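Mandelate racemase/muconate lactonizing enzyme family protein (Roseovarius sp. TM1035, PDB 3T9P) probably catalyses an isomerase-type reaction, as a putative member of the mandelate racemase/muconate lactonizing enzyme family within the enolase superfamily. Local coordinates at residues L79-T84 with A110-R115; L100-T105 with V281-G286; W237-T242 with Q266-R271; D259-S264 with M287-Q292; D275-D280 with L302-H307. All blocks are in the same frame, centred on the assembly; numbering follows the deposited sequence.

Contact 1 of 5, residues L79-T84 with A110-R115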
# COMPACT_ATOMS: atom_id res chain seq x y z
N LEU A 79 22.68 -1.54 14.78
CA LEU A 79 23.02 -0.14 15.04
C LEU A 79 23.05 0.76 13.82
O LEU A 79 23.28 1.97 13.92
CB LEU A 79 24.41 -0.06 15.78
CG LEU A 79 24.41 -0.76 17.17
CD1 LEU A 79 25.87 -0.66 17.66
CD2 LEU A 79 23.45 -0.05 18.09
N ASP A 80 22.91 0.18 12.64
CA ASP A 80 23.02 1.01 11.44
C ASP A 80 22.08 0.29 10.50
O ASP A 80 22.44 -0.75 9.89
CB ASP A 80 24.43 1.05 10.89
CG ASP A 80 24.51 1.91 9.61
OD1 ASP A 80 23.61 2.72 9.37
OD2 ASP A 80 25.42 1.77 8.80
N PHE A 81 20.81 0.72 10.51
CA PHE A 81 19.77 -0.17 9.89
C PHE A 81 18.95 0.52 8.79
O PHE A 81 17.99 -0.05 8.28
CB PHE A 81 18.85 -0.73 11.02
CG PHE A 81 18.04 0.33 11.75
CD1 PHE A 81 16.74 0.69 11.26
CD2 PHE A 81 18.52 0.95 12.94
CE1 PHE A 81 15.98 1.60 11.91
CE2 PHE A 81 17.73 1.87 13.63
CZ PHE A 81 16.43 2.22 13.12
N ALA A 82 19.28 1.77 8.46
CA ALA A 82 18.50 2.43 7.38
C ALA A 82 18.50 1.57 6.06
O ALA A 82 17.43 1.31 5.43
CB ALA A 82 18.96 3.87 7.15
N ASP A 83 19.66 1.01 5.70
CA ASP A 83 19.73 0.19 4.50
C ASP A 83 18.90 -1.13 4.59
O ASP A 83 18.30 -1.62 3.58
CB ASP A 83 21.21 -0.12 4.09
CG ASP A 83 21.25 -0.93 2.75
OD1 ASP A 83 20.74 -0.37 1.70
OD2 ASP A 83 21.65 -2.10 2.76
N THR A 84 18.85 -1.71 5.82
CA THR A 84 18.05 -2.90 6.07
C THR A 84 16.54 -2.68 5.76
O THR A 84 15.86 -3.56 5.23
CB THR A 84 18.13 -3.32 7.54
OG1 THR A 84 19.51 -3.52 7.94
CG2 THR A 84 17.34 -4.58 7.74
N ALA A 110 11.74 0.14 17.75
CA ALA A 110 12.36 -0.66 18.80
C ALA A 110 13.87 -0.44 18.70
O ALA A 110 14.56 -0.40 19.70
CB ALA A 110 12.03 -2.17 18.54
N LEU A 111 14.40 -0.38 17.47
CA LEU A 111 15.86 -0.21 17.33
C LEU A 111 16.35 1.18 17.78
O LEU A 111 17.46 1.30 18.32
CB LEU A 111 16.28 -0.51 15.89
CG LEU A 111 16.17 -1.98 15.45
CD1 LEU A 111 16.39 -2.05 13.93
CD2 LEU A 111 17.19 -2.89 16.19
N TRP A 112 15.59 2.25 17.51
CA TRP A 112 16.00 3.57 18.08
C TRP A 112 16.02 3.50 19.62
O TRP A 112 16.88 4.08 20.24
CB TRP A 112 15.05 4.71 17.58
CG TRP A 112 15.28 5.00 16.10
CD1 TRP A 112 14.43 4.72 15.02
CD2 TRP A 112 16.41 5.65 15.57
NE1 TRP A 112 14.98 5.19 13.86
CE2 TRP A 112 16.23 5.72 14.16
CE3 TRP A 112 17.60 6.19 16.16
CZ2 TRP A 112 17.20 6.31 13.31
CZ3 TRP A 112 18.60 6.73 15.30
CH2 TRP A 112 18.38 6.78 13.89
N ASP A 113 15.01 2.90 20.21
CA ASP A 113 14.93 2.83 21.69
C ASP A 113 16.10 1.99 22.21
O ASP A 113 16.71 2.34 23.19
CB ASP A 113 13.61 2.13 22.12
CG ASP A 113 13.37 2.23 23.69
OD1 ASP A 113 13.35 3.40 24.22
OD2 ASP A 113 13.21 1.10 24.35
N MET A 114 16.40 0.91 21.52
CA MET A 114 17.55 0.06 21.85
C MET A 114 18.84 0.86 21.86
O MET A 114 19.58 0.85 22.88
CB MET A 114 17.61 -1.20 20.93
CG MET A 114 18.73 -2.26 21.35
SD MET A 114 20.38 -1.68 20.82
CE MET A 114 20.19 -1.78 19.02
N ARG A 115 19.14 1.55 20.75
CA ARG A 115 20.36 2.36 20.65
C ARG A 115 20.37 3.49 21.66
O ARG A 115 21.36 3.75 22.28
CB ARG A 115 20.50 2.93 19.22
CG ARG A 115 21.78 3.71 19.02
CD ARG A 115 21.92 4.07 17.57
NE ARG A 115 22.99 5.04 17.50
CZ ARG A 115 23.20 5.86 16.48
NH1 ARG A 115 22.38 5.87 15.43
NH2 ARG A 115 24.21 6.72 16.55
O HOH W 1 20.27 3.52 14.76
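F81 and W112 form an edge-to-face aromatic pair: the rim of the phenyl ring is turned toward the face of the indole five-membered ring, with centroids 5.0 Å apart and planes at 66°. The nearest atoms are F81 CZ and W112 NE1, at 3.4 Å. One face of the F81 ring is covered by L111. Its CD1 methyl sits 3.8 Å from the ring centroid and only 16° off the normal, a CH-pi contact, while L111 CB comes within 3.6 Å of F81 CE2. F81 can reach the helix this way because its CG is wedged between the backbone N and the carbonyl carbon (chi1 65°). Beside F81 CZ, on the same indole face, lies a water that accepts from R115 NH1 at 3.2 Å and donates weakly to the carbonyl O of L79. R115 finds its stronger polar partner farther along its own helix, in a salt bridge with E119. At the other end L79 crosses M114 at about a right angle, and its CD2 meets M114 CE at 3.8 Å; M114 is bent at both chi2 and chi3. The contact packs the turn leading into helix 82-91, with F81 as N-cap residue, against helix 98-119 within the N-terminal capping domain. H288 of helix 287-299 touches both aromatic rings, and V41 of strand 37-43 packs on L111 and M114.

Contact 2 of 5, residues L100-T105 with V281-G286. With FMT (formic acid), chain E.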
# COMPACT_ATOMS: atom_id res chain seq x y z
N LEU A 100 2.67 -3.10 5.16
CA LEU A 100 4.09 -3.39 5.33
C LEU A 100 4.77 -2.28 6.17
O LEU A 100 5.59 -2.56 6.96
CB LEU A 100 4.79 -3.52 3.99
CG LEU A 100 6.24 -4.04 3.90
CD1 LEU A 100 6.40 -5.45 4.19
CD2 LEU A 100 6.92 -3.68 2.63
N ARG A 101 4.42 -1.05 5.88
CA ARG A 101 4.93 0.10 6.60
C ARG A 101 4.52 0.15 8.09
O ARG A 101 5.30 0.42 8.96
CB ARG A 101 4.53 1.37 5.89
CG ARG A 101 4.99 1.49 4.41
CD ARG A 101 6.29 0.91 4.06
NE ARG A 101 6.78 1.15 2.70
CZ ARG A 101 8.04 1.04 2.34
NH1 ARG A 101 8.90 0.70 3.22
NH2 ARG A 101 8.43 1.26 1.11
N ARG A 102 3.27 -0.21 8.32
CA ARG A 102 2.70 -0.22 9.65
C ARG A 102 3.53 -1.21 10.47
O ARG A 102 3.88 -0.93 11.58
CB ARG A 102 1.25 -0.72 9.58
CG ARG A 102 0.17 0.30 9.18
CD ARG A 102 -1.20 -0.31 9.06
NE ARG A 102 -2.18 0.64 8.59
CZ ARG A 102 -3.07 1.28 9.33
NH1 ARG A 102 -3.22 1.00 10.60
NH2 ARG A 102 -3.84 2.18 8.76
N ALA A 103 3.87 -2.34 9.87
CA ALA A 103 4.68 -3.34 10.53
C ALA A 103 6.17 -2.94 10.73
O ALA A 103 6.73 -3.10 11.79
CB ALA A 103 4.55 -4.65 9.86
N MET A 104 6.72 -2.38 9.66
CA MET A 104 8.15 -1.87 9.64
C MET A 104 8.41 -0.87 10.75
O MET A 104 9.50 -0.84 11.31
CB MET A 104 8.45 -1.24 8.26
CG MET A 104 9.87 -0.69 8.13
SD MET A 104 10.17 -0.19 6.37
CE MET A 104 10.40 -1.87 5.75
N THR A 105 7.42 -0.05 11.07
CA THR A 105 7.55 0.92 12.14
C THR A 105 7.96 0.23 13.46
O THR A 105 8.69 0.84 14.22
CB THR A 105 6.21 1.70 12.35
OG1 THR A 105 5.93 2.41 11.14
CG2 THR A 105 6.22 2.61 13.54
N VAL A 281 4.45 9.11 11.74
CA VAL A 281 5.66 8.25 11.93
C VAL A 281 5.30 6.74 11.70
O VAL A 281 6.05 5.92 11.07
CB VAL A 281 6.29 8.54 13.33
CG1 VAL A 281 7.40 7.46 13.67
CG2 VAL A 281 6.88 9.86 13.31
N MET A 282 4.17 6.35 12.27
CA MET A 282 3.80 4.90 12.34
C MET A 282 3.24 4.47 10.98
O MET A 282 3.49 3.36 10.60
CB MET A 282 2.66 4.64 13.39
CG MET A 282 3.13 4.53 14.79
SD MET A 282 4.69 5.30 15.36
CE MET A 282 4.98 4.32 16.87
N TYR A 283 2.48 5.31 10.25
CA TYR A 283 2.04 4.89 8.91
C TYR A 283 3.19 4.91 7.90
O TYR A 283 3.12 4.29 6.81
CB TYR A 283 0.92 5.82 8.38
CG TYR A 283 -0.34 5.81 9.16
CD1 TYR A 283 -0.82 4.65 9.75
CD2 TYR A 283 -1.14 6.99 9.24
CE1 TYR A 283 -2.07 4.62 10.46
CE2 TYR A 283 -2.36 7.00 9.89
CZ TYR A 283 -2.81 5.80 10.51
OH TYR A 283 -4.00 5.82 11.15
N MET A 284 4.20 5.70 8.19
CA MET A 284 5.33 5.88 7.24
C MET A 284 6.31 4.67 7.26
O MET A 284 7.10 4.47 6.32
CB MET A 284 6.22 7.04 7.75
CG MET A 284 5.80 8.37 7.12
SD MET A 284 5.70 8.38 5.31
CE MET A 284 7.29 7.78 4.83
N GLY A 285 6.33 3.93 8.37
CA GLY A 285 7.37 2.89 8.48
C GLY A 285 8.48 3.24 9.46
O GLY A 285 9.50 2.55 9.49
N GLY A 286 8.38 4.39 10.17
CA GLY A 286 9.23 4.62 11.36
C GLY A 286 10.06 5.90 11.16
O GLY A 286 9.75 6.71 10.28
C FMT E . -5.66 8.19 12.78
O1 FMT E . -6.92 8.06 12.97
O2 FMT E . -5.12 8.15 11.66
O HOH W 2 -5.33 3.28 10.65
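A glycine turn ending the weakly bonded helix 281-284 of the enolase-type C-terminal domain rests on helix 98-119 of the N-terminal domain, with T105 and R101 meeting G285 and R102 meeting Y283. G285 has positive phi (107°), at which a CB would press on the carbonyl O of M284, and its CA approaches R101 O to 3.3 Å in a CA-H...O contact. R102, extended from CG to NE, lies alongside Y283 and points the same way, its NE bonded to S98 OG. Y283 CE1 sits over one face of the guanidinium, 3.5 Å from R102 NH2, the two planes 47° apart. Y283 OH donates at 2.6 Å to O2 of a formic acid, probably from the crystallisation liquor, and a water bridges this hydroxyl to R102 NH2. That nitrogen also bonds K94 O of the second subunit, and NZ of the same lysine bonds the formic acid. A phenylalanine in place of Y283 would keep the ring beside R102, but the formic acid and the water would probably each lose a partner. The T105 hydroxyl has two carbonyls for its one proton: OG1 is 2.7 Å from M282 O and 3.0 Å from R101 O. T105 CG2 touches M282 SD at 3.6 Å.

Contact 3 of 5, residues W237-T242 with Q266-R271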
# COMPACT_ATOMS: atom_id res chain seq x y z
N TRP A 237 -5.83 11.49 -2.29
CA TRP A 237 -5.19 10.85 -3.49
C TRP A 237 -5.49 11.68 -4.74
O TRP A 237 -4.98 11.36 -5.79
CB TRP A 237 -5.72 9.42 -3.73
CG TRP A 237 -7.22 9.33 -3.77
CD1 TRP A 237 -7.98 9.29 -4.90
CD2 TRP A 237 -8.13 9.20 -2.69
NE1 TRP A 237 -9.30 9.18 -4.57
CE2 TRP A 237 -9.42 9.15 -3.22
CE3 TRP A 237 -7.98 9.20 -1.27
CZ2 TRP A 237 -10.58 9.06 -2.43
CZ3 TRP A 237 -9.10 9.14 -0.47
CH2 TRP A 237 -10.40 9.04 -1.06
N GLU A 238 -6.24 12.79 -4.65
CA GLU A 238 -6.40 13.74 -5.80
C GLU A 238 -5.54 14.96 -5.62
O GLU A 238 -6.02 16.01 -5.20
CB GLU A 238 -7.86 14.19 -5.92
CG GLU A 238 -8.82 13.04 -6.10
CD GLU A 238 -8.75 12.50 -7.53
OE1 GLU A 238 -8.02 13.06 -8.38
OE2 GLU A 238 -9.43 11.49 -7.80
N TYR A 239 -4.28 14.82 -5.97
CA TYR A 239 -3.31 15.81 -5.68
C TYR A 239 -3.62 17.16 -6.38
O TYR A 239 -3.38 18.22 -5.84
CB TYR A 239 -1.95 15.22 -6.10
CG TYR A 239 -1.57 14.06 -5.19
CD1 TYR A 239 -1.02 14.30 -3.92
CD2 TYR A 239 -1.84 12.72 -5.55
CE1 TYR A 239 -0.67 13.20 -3.06
CE2 TYR A 239 -1.54 11.65 -4.67
CZ TYR A 239 -0.94 11.93 -3.45
OH TYR A 239 -0.68 10.91 -2.60
N ASP A 240 -4.13 17.09 -7.60
CA ASP A 240 -4.43 18.33 -8.37
C ASP A 240 -5.61 19.07 -7.76
O ASP A 240 -5.67 20.29 -7.84
CB ASP A 240 -4.77 18.02 -9.83
CG ASP A 240 -3.55 17.69 -10.64
OD1 ASP A 240 -2.43 17.97 -10.20
OD2 ASP A 240 -3.67 17.11 -11.73
N GLN A 241 -6.55 18.37 -7.15
CA GLN A 241 -7.62 19.03 -6.45
C GLN A 241 -7.10 19.81 -5.24
O GLN A 241 -7.43 20.95 -5.03
CB GLN A 241 -8.66 18.00 -6.01
CG GLN A 241 -9.45 17.37 -7.12
CD GLN A 241 -10.52 16.39 -6.66
OE1 GLN A 241 -10.96 16.44 -5.57
NE2 GLN A 241 -10.93 15.53 -7.53
N THR A 242 -6.25 19.17 -4.46
CA THR A 242 -5.68 19.79 -3.29
C THR A 242 -4.85 21.01 -3.72
O THR A 242 -4.92 22.03 -3.13
CB THR A 242 -4.82 18.80 -2.48
OG1 THR A 242 -5.57 17.64 -2.26
CG2 THR A 242 -4.38 19.38 -1.15
N GLN A 266 6.43 12.45 -3.52
CA GLN A 266 7.01 13.07 -4.71
C GLN A 266 5.98 13.72 -5.61
O GLN A 266 6.11 14.91 -5.96
CB GLN A 266 7.86 12.03 -5.52
CG GLN A 266 9.37 12.14 -5.19
CD GLN A 266 9.94 13.56 -5.45
OE1 GLN A 266 9.47 14.24 -6.35
NE2 GLN A 266 10.88 14.03 -4.60
N LEU A 267 4.98 12.98 -6.01
CA LEU A 267 3.93 13.53 -6.81
C LEU A 267 3.27 14.71 -6.08
O LEU A 267 3.07 15.81 -6.66
CB LEU A 267 2.96 12.44 -7.15
CG LEU A 267 1.60 12.70 -7.75
CD1 LEU A 267 1.73 13.33 -9.18
CD2 LEU A 267 0.74 11.40 -7.87
N MET A 268 2.99 14.54 -4.79
CA MET A 268 2.38 15.62 -3.97
C MET A 268 3.19 16.95 -4.09
O MET A 268 2.60 18.06 -4.26
CB MET A 268 2.25 15.19 -2.47
CG MET A 268 1.60 16.27 -1.60
SD MET A 268 1.74 15.87 0.21
CE MET A 268 1.42 14.07 0.29
N LEU A 269 4.48 16.86 -3.88
CA LEU A 269 5.41 17.97 -3.93
C LEU A 269 5.54 18.53 -5.35
O LEU A 269 5.53 19.69 -5.53
CB LEU A 269 6.75 17.60 -3.31
CG LEU A 269 6.82 17.31 -1.81
CD1 LEU A 269 8.17 16.82 -1.41
CD2 LEU A 269 6.43 18.51 -0.99
N ASP A 270 5.59 17.66 -6.34
CA ASP A 270 5.74 18.02 -7.75
C ASP A 270 4.57 18.85 -8.20
O ASP A 270 4.73 19.76 -8.93
CB ASP A 270 5.76 16.80 -8.65
CG ASP A 270 7.06 16.09 -8.68
OD1 ASP A 270 8.05 16.51 -8.11
OD2 ASP A 270 7.03 15.03 -9.27
N ARG A 271 3.38 18.49 -7.74
CA ARG A 271 2.16 19.16 -8.04
C ARG A 271 1.87 20.38 -7.16
O ARG A 271 0.90 21.02 -7.37
CB ARG A 271 1.00 18.20 -7.96
CG ARG A 271 1.07 17.03 -8.89
CD ARG A 271 1.22 17.39 -10.35
NE ARG A 271 1.05 16.21 -11.20
CZ ARG A 271 -0.11 15.59 -11.35
NH1 ARG A 271 -1.16 16.03 -10.72
NH2 ARG A 271 -0.25 14.54 -12.15
O HOH W 3 -3.83 14.35 -9.21
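Y239 projects toward helix 262-270 and is met by two successive residues of it, L267 and M268, in different orientations. L267 comes over one face of the phenol ring, its CD2 methyl 3.7 Å from Y239 CD2. M268 crosses the tyrosine at about a right angle and offers CB, 3.6 Å from Y239 CE1, by an oblique approach. The hydroxyl end of Y239 reaches past both to hydrogen-bond D259. One residue on, D240 faces R271 in a salt bridge, with the carboxylate and guanidinium planes only 26° apart and D240 OD1 at the guanidinium edge. The modelled 2.4 Å between D240 OD1 and R271 NH1 is very short and the bond is strongly bent (115°), so its exact geometry is doubtful although the pairing of charges is clear. R271 turns back at chi2 (-56°), and one face of its guanidinium is covered by L267 of the preceding helical turn, through CD1. A water accepts from D240 N at 3.2 Å and, weakly, from R271 NH1. At the dimer interface R271 bridges D270 of the second subunit and D270 bridges R271 of that subunit, while L267 packs on its counterpart there. The contact joins the start of helix 239-248 to the C-terminal end of helix 262-270, consecutive outer helices of the enolase-superfamily beta/alpha barrel, with strand 252-255 between them in the chain.

Contact 4 of 5, residues D259-S264 with M287-Q292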
# COMPACT_ATOMS: atom_id res chain seq x y z
N ASP A 259 -0.05 9.25 3.35
CA ASP A 259 0.95 8.98 2.32
C ASP A 259 2.08 8.19 2.91
O ASP A 259 2.66 8.68 3.86
CB ASP A 259 1.46 10.34 1.78
CG ASP A 259 0.46 10.91 0.78
OD1 ASP A 259 -0.57 11.53 1.16
OD2 ASP A 259 0.67 10.64 -0.42
N CYS A 260 2.37 6.97 2.40
CA CYS A 260 3.39 6.18 3.06
C CYS A 260 4.58 5.72 2.16
O CYS A 260 5.55 5.11 2.65
CB CYS A 260 2.78 4.94 3.75
SG CYS A 260 2.02 3.79 2.62
N GLU A 261 4.50 5.99 0.87
CA GLU A 261 5.55 5.62 -0.09
C GLU A 261 6.12 6.91 -0.69
O GLU A 261 5.37 7.85 -0.98
CB GLU A 261 4.92 4.87 -1.29
CG GLU A 261 4.26 3.50 -0.86
CD GLU A 261 5.32 2.57 -0.16
OE1 GLU A 261 6.54 2.55 -0.53
OE2 GLU A 261 4.92 1.79 0.72
N TYR A 262 7.43 6.96 -0.87
CA TYR A 262 8.12 8.14 -1.41
C TYR A 262 7.54 8.64 -2.79
O TYR A 262 7.40 9.84 -3.06
CB TYR A 262 9.62 7.87 -1.47
CG TYR A 262 10.29 7.52 -0.15
CD1 TYR A 262 9.89 8.10 1.08
CD2 TYR A 262 11.36 6.64 -0.13
CE1 TYR A 262 10.53 7.73 2.26
CE2 TYR A 262 12.10 6.39 0.98
CZ TYR A 262 11.63 6.92 2.19
OH TYR A 262 12.27 6.60 3.30
N SER A 263 7.11 7.71 -3.62
CA SER A 263 6.59 8.08 -4.93
C SER A 263 5.38 8.95 -4.74
O SER A 263 5.21 9.84 -5.51
CB SER A 263 6.26 6.86 -5.82
OG SER A 263 5.24 6.11 -5.23
N SER A 264 4.50 8.67 -3.77
CA SER A 264 3.34 9.57 -3.62
C SER A 264 3.68 10.96 -2.95
O SER A 264 3.04 12.00 -3.29
CB SER A 264 2.06 8.89 -3.00
OG SER A 264 2.22 8.92 -1.60
N MET A 287 11.08 6.10 11.99
CA MET A 287 11.78 7.42 12.02
C MET A 287 12.65 7.66 10.77
O MET A 287 12.68 8.76 10.22
CB MET A 287 12.64 7.50 13.30
CG MET A 287 11.77 7.25 14.57
SD MET A 287 10.65 8.69 14.97
CE MET A 287 11.78 9.91 15.55
N HIS A 288 13.39 6.65 10.35
CA HIS A 288 14.27 6.86 9.17
C HIS A 288 13.40 7.29 8.01
O HIS A 288 13.76 8.20 7.31
CB HIS A 288 14.99 5.53 8.79
CG HIS A 288 16.28 5.30 9.54
ND1 HIS A 288 17.32 6.20 9.52
CD2 HIS A 288 16.71 4.23 10.26
CE1 HIS A 288 18.32 5.73 10.27
NE2 HIS A 288 17.98 4.52 10.71
N ARG A 289 12.28 6.61 7.77
CA ARG A 289 11.46 6.95 6.62
C ARG A 289 10.79 8.30 6.80
O ARG A 289 10.74 9.05 5.82
CB ARG A 289 10.45 5.84 6.33
CG ARG A 289 11.16 4.55 5.82
CD ARG A 289 10.06 3.44 5.45
NE ARG A 289 9.02 3.89 4.48
CZ ARG A 289 9.22 4.06 3.19
NH1 ARG A 289 10.46 3.75 2.68
NH2 ARG A 289 8.23 4.46 2.38
N THR A 290 10.37 8.64 8.02
CA THR A 290 9.75 9.96 8.21
C THR A 290 10.81 11.11 7.95
O THR A 290 10.51 12.13 7.30
CB THR A 290 9.15 10.05 9.65
OG1 THR A 290 8.19 9.00 9.71
CG2 THR A 290 8.39 11.42 9.86
N LEU A 291 12.02 10.91 8.47
CA LEU A 291 13.16 11.81 8.22
C LEU A 291 13.41 12.05 6.74
O LEU A 291 13.67 13.18 6.33
CB LEU A 291 14.43 11.23 8.89
CG LEU A 291 14.44 11.42 10.42
CD1 LEU A 291 15.65 10.57 10.99
CD2 LEU A 291 14.52 12.98 10.77
N GLN A 292 13.26 11.01 5.90
CA GLN A 292 13.38 11.12 4.45
C GLN A 292 12.29 12.07 3.88
O GLN A 292 12.63 13.04 3.13
CB GLN A 292 13.38 9.71 3.80
CG GLN A 292 13.46 9.71 2.25
CD GLN A 292 14.77 10.34 1.65
OE1 GLN A 292 15.89 10.16 2.19
NE2 GLN A 292 14.61 11.14 0.56
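Y262 is sandwiched between two side chains of helix 287-299, R289 over one ring face and Q292 over the opposite one. The R289 guanidinium stacks on the ring with the planes 27° apart; R289 CZ lies 4.2 Å from the ring centroid, a cation-pi contact. From the other side Q292 CG sits 3.7 Å from the centroid in a CH-pi contact. It reaches this place because CG is anti to the backbone N (chi1 178°), and a bend at chi2 then carries the amide elsewhere. R289 is anchored at its edge: NH2 donates to C260 O at 2.8 Å with an angle of 154°, the acceptor almost exactly in the guanidinium plane. E261 OE1 is a longer charge partner, 3.9 Å from R289 NH2 and well out of that plane. The second shell holds these groups in turn: M284 O accepts from R289 NE, and R101 pairs with E261 OE2, so the carboxylate is likely to balance both arginines. A leucine in place of R289 would probably leave C260 O without its donor and one face of Y262 without its flat cover. The contact thus joins the N-terminal turn of helix 262-270 to helix 287-299, both helices of the beta/alpha barrel, with M104 of helix 98-119 packed against R289 and M284 of helix 281-284 against Y262.

Contact 5 of 5, residues D275-D280 with L302-H307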
# COMPACT_ATOMS: atom_id res chain seq x y z
N ASP A 275 0.99 23.40 1.44
CA ASP A 275 1.91 24.30 2.11
C ASP A 275 2.69 23.64 3.28
O ASP A 275 3.81 24.11 3.68
CB ASP A 275 1.07 25.38 2.70
CG ASP A 275 0.41 26.21 1.66
OD1 ASP A 275 1.13 26.81 0.84
OD2 ASP A 275 -0.83 26.35 1.69
N ILE A 276 2.10 22.57 3.88
CA ILE A 276 2.66 21.93 5.11
C ILE A 276 2.51 20.40 4.99
O ILE A 276 1.44 19.95 4.60
CB ILE A 276 1.89 22.35 6.36
CG1 ILE A 276 1.98 23.88 6.61
CG2 ILE A 276 2.33 21.51 7.56
CD1 ILE A 276 1.12 24.42 7.68
N VAL A 277 3.59 19.63 5.19
CA VAL A 277 3.53 18.14 4.98
C VAL A 277 3.30 17.51 6.37
O VAL A 277 3.79 18.05 7.35
CB VAL A 277 4.82 17.49 4.34
CG1 VAL A 277 5.06 18.11 2.86
CG2 VAL A 277 6.00 17.67 5.19
N GLN A 278 2.58 16.37 6.40
CA GLN A 278 2.09 15.85 7.70
C GLN A 278 2.22 14.37 7.69
O GLN A 278 1.20 13.70 7.83
CB GLN A 278 0.56 16.19 7.82
CG GLN A 278 0.39 17.68 7.86
CD GLN A 278 -0.92 18.08 8.43
OE1 GLN A 278 -1.93 17.87 7.75
NE2 GLN A 278 -0.92 18.74 9.66
N PRO A 279 3.47 13.83 7.52
CA PRO A 279 3.61 12.37 7.59
C PRO A 279 3.19 11.92 9.00
O PRO A 279 3.26 12.74 9.97
CB PRO A 279 5.17 12.16 7.45
CG PRO A 279 5.78 13.43 8.00
CD PRO A 279 4.77 14.53 7.52
N ASP A 280 2.92 10.65 9.14
CA ASP A 280 2.65 10.04 10.42
C ASP A 280 3.73 9.03 10.61
O ASP A 280 3.90 8.15 9.77
CB ASP A 280 1.24 9.34 10.36
CG ASP A 280 0.89 8.56 11.66
OD1 ASP A 280 1.50 7.53 11.93
OD2 ASP A 280 -0.02 9.02 12.40
N LEU A 302 9.25 23.52 2.57
CA LEU A 302 8.03 23.34 3.35
C LEU A 302 8.29 22.79 4.76
O LEU A 302 9.13 21.97 4.95
CB LEU A 302 7.04 22.44 2.63
CG LEU A 302 6.62 22.74 1.20
CD1 LEU A 302 5.76 21.73 0.60
CD2 LEU A 302 6.10 24.11 0.87
N PRO A 303 7.54 23.29 5.73
CA PRO A 303 7.59 22.82 7.10
C PRO A 303 6.91 21.46 7.31
O PRO A 303 6.10 21.11 6.54
CB PRO A 303 6.84 23.90 7.85
CG PRO A 303 5.99 24.47 6.96
CD PRO A 303 6.43 24.22 5.57
N VAL A 304 7.23 20.79 8.39
CA VAL A 304 6.68 19.49 8.68
C VAL A 304 5.85 19.63 9.97
O VAL A 304 6.41 19.90 11.08
CB VAL A 304 7.77 18.51 8.94
CG1 VAL A 304 7.21 17.12 9.26
CG2 VAL A 304 8.63 18.43 7.63
N THR A 305 4.54 19.32 9.83
CA THR A 305 3.71 19.32 11.06
C THR A 305 3.08 17.90 11.12
O THR A 305 2.01 17.70 10.56
CB THR A 305 2.67 20.47 11.01
OG1 THR A 305 3.38 21.75 11.01
CG2 THR A 305 1.77 20.50 12.27
N PRO A 306 3.77 16.94 11.74
CA PRO A 306 3.39 15.49 11.60
C PRO A 306 1.99 15.18 12.23
O PRO A 306 1.44 16.01 13.08
CB PRO A 306 4.44 14.76 12.45
CG PRO A 306 5.63 15.81 12.62
CD PRO A 306 4.91 17.14 12.70
N HIS A 307 1.40 14.09 11.78
CA HIS A 307 0.06 13.67 12.23
C HIS A 307 0.34 12.68 13.36
O HIS A 307 1.21 11.75 13.19
CB HIS A 307 -0.64 12.99 11.05
CG HIS A 307 -1.83 12.17 11.48
ND1 HIS A 307 -1.68 10.92 12.05
CD2 HIS A 307 -3.16 12.45 11.52
CE1 HIS A 307 -2.87 10.43 12.34
NE2 HIS A 307 -3.78 11.33 12.03
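V277 and V304 form the apolar centre, with V277 CG2 and V304 CG2 3.7 Å apart where the two backbones make a single parallel bridge. P279 extends this patch, crossing V304 at about a right angle with CD 4.0 Å from V304 CG1. I276 CG1 approaches P303 CG, and its CG2 lies against T305 CB and OG1. Around this centre the backbones are tied by V277 N to P303 O (3.2 Å) and T305 N to V277 O (2.9 Å). H307 N donates to P279 O at 2.9 Å, from 38° above the carbonyl plane. At the polar edge H307 ND1 donates to D280 OD2 at 2.5 Å, in the imidazole plane and on the anti lone pair of the carboxylate. With CG anti to the backbone N (chi1 176°), the D280 carboxylate swings over to H307, while OD1 bonds Y283 N and caps helix 281-284. The pair recalls that of mandelate racemase. The side chain of H307 is about 3 Å from a bound formic acid, probably from the crystallisation liquor. Strand 276-277 and segment 302-307 are neighbouring strand positions of the beta/alpha barrel; W265 and L269 of helix 262-270 and A297 of helix 287-299 pack on V277.

Contact 1 lies within the N-terminal domain, contacts 3, 4 and 5 within the enolase-like barrel domain, and contact 2 joins the two. Helix 98-119 serves contacts 1 and 2, whose centres are 14 Å apart; helix 262-270 serves contacts 3 and 4, 15 Å apart. Contacts 2 and 4 are closest, centres 9 Å apart, and are tied by the R101-E261 salt bridge. Together with H288 of contact 4, which packs on F81 and W112 of contact 1, they join the N-terminal domain to the barrel. Along the chain, strand 276-277 leads through D280 into helix 281-284 and then helix 287-299, so contacts 5, 2 and 4 draw on consecutive elements. Contacts 1 to 4 all reach the second subunit; contact 5 does not.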